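Local coordinates for DR hemagglutinin structural subunit (Escherichia coli, PDB 1UT1), which mediates adherence of uropathogenic E. coli to the upper urinary tract by binding the Dr blood group antigen, at residues V37-T40 with R41-T45; T130-P134 with G135-L139. The protein carries 3 engineered substitutions. All coordinates share one frame; numbering follows the deposited sequence.

Interaction 1: residues V37-T40 with R41-T45. With SO4 (sulfate ion), chain G; EDO (1,2-ethanediol), chain J.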
# COMPACT_ATOMS: atom_id res chain seq x y z
N VAL A 37 -8.27 1.43 11.82
CA VAL A 37 -9.60 1.90 12.14
C VAL A 37 -10.64 0.78 11.94
O VAL A 37 -10.95 0.41 10.80
CB VAL A 37 -10.00 3.09 11.25
CG1 VAL A 37 -11.36 3.65 11.68
CG2 VAL A 37 -8.94 4.16 11.27
N ALA A 38 -11.21 0.30 13.05
CA ALA A 38 -12.25 -0.73 12.98
C ALA A 38 -13.43 -0.35 13.87
O ALA A 38 -13.24 0.23 14.94
CB ALA A 38 -11.71 -2.07 13.42
N LYS A 39 -14.65 -0.71 13.44
CA LYS A 39 -15.87 -0.53 14.26
C LYS A 39 -16.68 -1.80 14.16
O LYS A 39 -16.72 -2.44 13.09
CB LYS A 39 -16.75 0.59 13.67
CG LYS A 39 -16.24 2.01 13.86
CD LYS A 39 -17.34 2.99 13.44
CE LYS A 39 -16.79 4.34 13.03
NZ LYS A 39 -16.41 5.15 14.22
N THR A 40 -17.48 -2.10 15.20
CA THR A 40 -18.46 -3.18 15.06
C THR A 40 -19.61 -2.57 14.21
O THR A 40 -19.77 -1.35 14.15
CB THR A 40 -19.07 -3.59 16.42
OG1 THR A 40 -19.83 -2.48 16.93
CG2 THR A 40 -17.96 -3.99 17.43
N ARG A 41 -20.44 -3.41 13.64
CA ARG A 41 -21.53 -2.86 12.83
C ARG A 41 -22.55 -2.14 13.72
O ARG A 41 -23.11 -1.17 13.31
CB ARG A 41 -22.19 -3.92 11.96
CG ARG A 41 -22.55 -5.20 12.70
CD ARG A 41 -23.11 -6.22 11.72
NE ARG A 41 -23.46 -7.47 12.38
CZ ARG A 41 -23.84 -8.57 11.74
NH1 ARG A 41 -23.89 -8.58 10.41
NH2 ARG A 41 -24.09 -9.68 12.42
N GLY A 42 -22.61 -2.52 14.99
CA GLY A 42 -23.49 -1.85 15.95
C GLY A 42 -23.07 -0.40 16.19
O GLY A 42 -23.88 0.40 16.68
N GLN A 43 -21.82 -0.05 15.87
CA GLN A 43 -21.30 1.31 16.05
C GLN A 43 -21.61 2.20 14.85
O GLN A 43 -21.28 3.38 14.84
CB GLN A 43 -19.80 1.28 16.27
CG GLN A 43 -19.39 0.82 17.65
CD GLN A 43 -17.89 0.88 17.83
OE1 GLN A 43 -17.34 1.86 18.37
NE2 GLN A 43 -17.22 -0.07 17.23
N LEU A 44 -22.20 1.59 13.81
CA LEU A 44 -22.55 2.31 12.61
C LEU A 44 -23.90 3.00 12.76
O LEU A 44 -24.79 2.83 11.95
CB LEU A 44 -22.51 1.40 11.38
CG LEU A 44 -21.13 0.73 11.17
CD1 LEU A 44 -21.24 -0.26 9.97
CD2 LEU A 44 -20.07 1.79 10.89
N THR A 45 -24.00 3.81 13.81
CA THR A 45 -25.22 4.56 14.10
C THR A 45 -25.28 5.85 13.26
O THR A 45 -24.31 6.22 12.58
CB THR A 45 -25.32 4.88 15.59
OG1 THR A 45 -24.21 5.69 15.98
CG2 THR A 45 -25.31 3.57 16.40
S SO4 G . -23.15 -8.62 15.95
O1 SO4 G . -22.39 -7.42 15.47
O2 SO4 G . -24.44 -8.30 16.60
O3 SO4 G . -23.52 -9.41 14.73
O4 SO4 G . -22.22 -9.46 16.73
C1 EDO J . -18.09 5.51 16.78
O1 EDO J . -17.55 6.59 16.03
C2 EDO J . -19.63 5.61 16.77
O2 EDO J . -20.03 6.85 17.40
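Thr40 and Gln43 meet where strand 38-40 runs into the 3-10 turn 41-43, and backbone hydrogen bonds define the bend. Gln43 N donates to Thr40 O over 3.0 Å with an N-H...O angle of 151°. The same N-H makes a weak second bond to Thr40 OG1, 3.3 Å away; chi1 of 66° sets this hydroxyl between the Thr40 N and carbonyl carbon, on the side of the turn. Next along, Leu44 N bonds to Arg41 O at 2.9 Å, and Leu44 centres an inverse gamma turn.

Apolar contact is lighter: Lys39 CD rests 3.9 Å from Leu44 CD2, the two side chains crossing obliquely. Separately, the methylene Gln43 CG approaches the hydroxyl Thr40 OG1 to a van der Waals distance of 3.4 Å, these side chains lying at about a right angle.

The charged ends turn to other partners, a sulfate and an ethanediol that probably come from the crystallisation liquor. Arg41 is extended from CG to NE and presents its guanidinium edge to the sulfate, whose sulfur lies in the group's plane; NE bonds to O1 at 3.3 Å, and Lys27 N also holds this ion. Lys39 NZ binds the ethanediol O1 at 2.6 Å as well as Pro49 O.

The chemistry thus implies a turn fixed mainly by its backbone, with Arg41 able to bind an anion in the crystal.

Interaction 2: residues T130-P134 with G135-L139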
# COMPACT_ATOMS: atom_id res chain seq x y z
N THR A 130 -26.49 -0.39 11.03
CA THR A 130 -26.00 -1.40 11.95
C THR A 130 -26.06 -2.85 11.45
O THR A 130 -25.63 -3.76 12.16
CB THR A 130 -26.68 -1.29 13.34
OG1 THR A 130 -28.09 -1.47 13.19
CG2 THR A 130 -26.40 0.05 14.00
N ASN A 131 -26.57 -3.06 10.24
CA ASN A 131 -26.56 -4.40 9.61
C ASN A 131 -25.53 -4.52 8.49
O ASN A 131 -25.56 -5.47 7.70
CB ASN A 131 -27.95 -4.75 9.03
CG ASN A 131 -28.97 -5.04 10.13
OD1 ASN A 131 -28.64 -5.62 11.16
ND2 ASN A 131 -30.20 -4.58 9.93
N THR A 132 -24.63 -3.54 8.39
CA THR A 132 -23.59 -3.58 7.38
C THR A 132 -22.78 -4.87 7.52
O THR A 132 -22.35 -5.19 8.62
CB THR A 132 -22.63 -2.37 7.55
OG1 THR A 132 -23.39 -1.17 7.34
CG2 THR A 132 -21.47 -2.43 6.55
N PRO A 133 -22.57 -5.60 6.43
CA PRO A 133 -21.78 -6.84 6.53
C PRO A 133 -20.33 -6.53 6.96
O PRO A 133 -19.71 -5.58 6.46
CB PRO A 133 -21.78 -7.39 5.11
CG PRO A 133 -22.87 -6.71 4.39
CD PRO A 133 -23.04 -5.36 5.07
N PRO A 134 -19.75 -7.39 7.79
CA PRO A 134 -18.34 -7.23 8.14
C PRO A 134 -17.46 -7.28 6.87
O PRO A 134 -17.74 -8.03 5.92
CB PRO A 134 -18.05 -8.45 9.04
CG PRO A 134 -19.42 -8.71 9.71
CD PRO A 134 -20.41 -8.43 8.62
N GLY A 135 -16.45 -6.42 6.84
CA GLY A 135 -15.54 -6.36 5.70
C GLY A 135 -14.71 -5.07 5.78
O GLY A 135 -14.76 -4.35 6.78
N ASN A 136 -13.92 -4.84 4.73
CA ASN A 136 -13.08 -3.63 4.61
C ASN A 136 -13.73 -2.71 3.62
O ASN A 136 -14.07 -3.10 2.50
CB ASN A 136 -11.67 -4.01 4.12
CG ASN A 136 -11.03 -5.05 4.99
OD1 ASN A 136 -10.91 -4.86 6.21
ND2 ASN A 136 -10.79 -6.23 4.43
N TYR A 137 -13.92 -1.48 4.04
CA TYR A 137 -14.65 -0.49 3.26
C TYR A 137 -13.74 0.68 3.01
O TYR A 137 -12.94 1.03 3.86
CB TYR A 137 -15.87 -0.02 4.07
CG TYR A 137 -16.94 -1.08 4.14
CD1 TYR A 137 -18.04 -1.06 3.27
CD2 TYR A 137 -16.87 -2.10 5.09
CE1 TYR A 137 -19.01 -2.07 3.30
CE2 TYR A 137 -17.87 -3.09 5.18
CZ TYR A 137 -18.89 -3.11 4.22
OH TYR A 137 -19.86 -4.09 4.28
N THR A 138 -13.91 1.31 1.86
CA THR A 138 -13.00 2.39 1.45
C THR A 138 -13.77 3.50 0.72
O THR A 138 -14.70 3.22 -0.07
CB THR A 138 -11.89 1.80 0.44
OG1 THR A 138 -11.25 0.64 1.03
CG2 THR A 138 -10.82 2.82 0.15
N LEU A 139 -13.34 4.75 0.94
CA LEU A 139 -13.85 5.90 0.21
C LEU A 139 -12.62 6.68 -0.26
O LEU A 139 -11.76 7.04 0.55
CB LEU A 139 -14.71 6.82 1.08
CG LEU A 139 -14.98 8.21 0.47
CD1 LEU A 139 -15.83 8.10 -0.79
CD2 LEU A 139 -15.70 9.10 1.50
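Tyr137 folds its phenol back to Pro133 at the point where the loop 130-134 enters strand 135-147 of this immunoglobulin-like β-sandwich domain. The evidence for a real closure is the bond itself: Tyr137 OH donates to Pro133 O over 2.6 Å, in the carbonyl plane and on a lone pair. The carbonyl oxygen also lies in the plane of the ring, at its edge, so the bond helps set how the phenol is turned. CG of Tyr137 is anti to its own carbonyl carbon, and the ring is carried from the strand toward the loop. There it is buried, with Leu81, Ser83, Val24 and Asp88 around it.

Gly135 and Pro134 make the junction between loop and strand. The phi of 166° and psi of -174° at Gly135 describe a fully extended backbone, reached easily by glycine because it has no side chain to meet Pro134 O; its backbone bonds to Val24 as the strand begins. Pro134 points its CB away from the strand overall, though that atom is 3.4 Å from Gly135 N; its side chain packs on Pro13 of the second subunit.

Thr132 meets the phenol from the opposite direction. Its hydroxyl bonds to Gln129 O, and chi1 of -63° puts CG2 opposite the backbone N, on the tyrosine side: CG2 lies 3.5 Å from Tyr137 CZ, obliquely to the ring. On the proline side, Pro133 CD comes within 3.5 Å of Tyr137 OH.

Overall arrangement
Interactions 1 and 2 lie far apart along the chain but adjacent in space, their centres about 9 Å apart, and both border strand 16-25: Lys39 and Arg41 bond to its backbone at Thr25, Gly135 at Val24. They also touch directly. The Arg41 stem crosses the loop 130-134, with Arg41 CG 3.4 Å from Thr130 O and Arg41 CD 3.4 Å from Thr132 O, before its guanidinium reaches the sulfate. Leu44 CD1 packs 3.5 Å from Thr132 CB, which links the buried end of the 41-45 turn to the threonine beside Tyr137. Residues 37-45 lie within the predicted receptor-binding region; residues 130-139 pack alongside it.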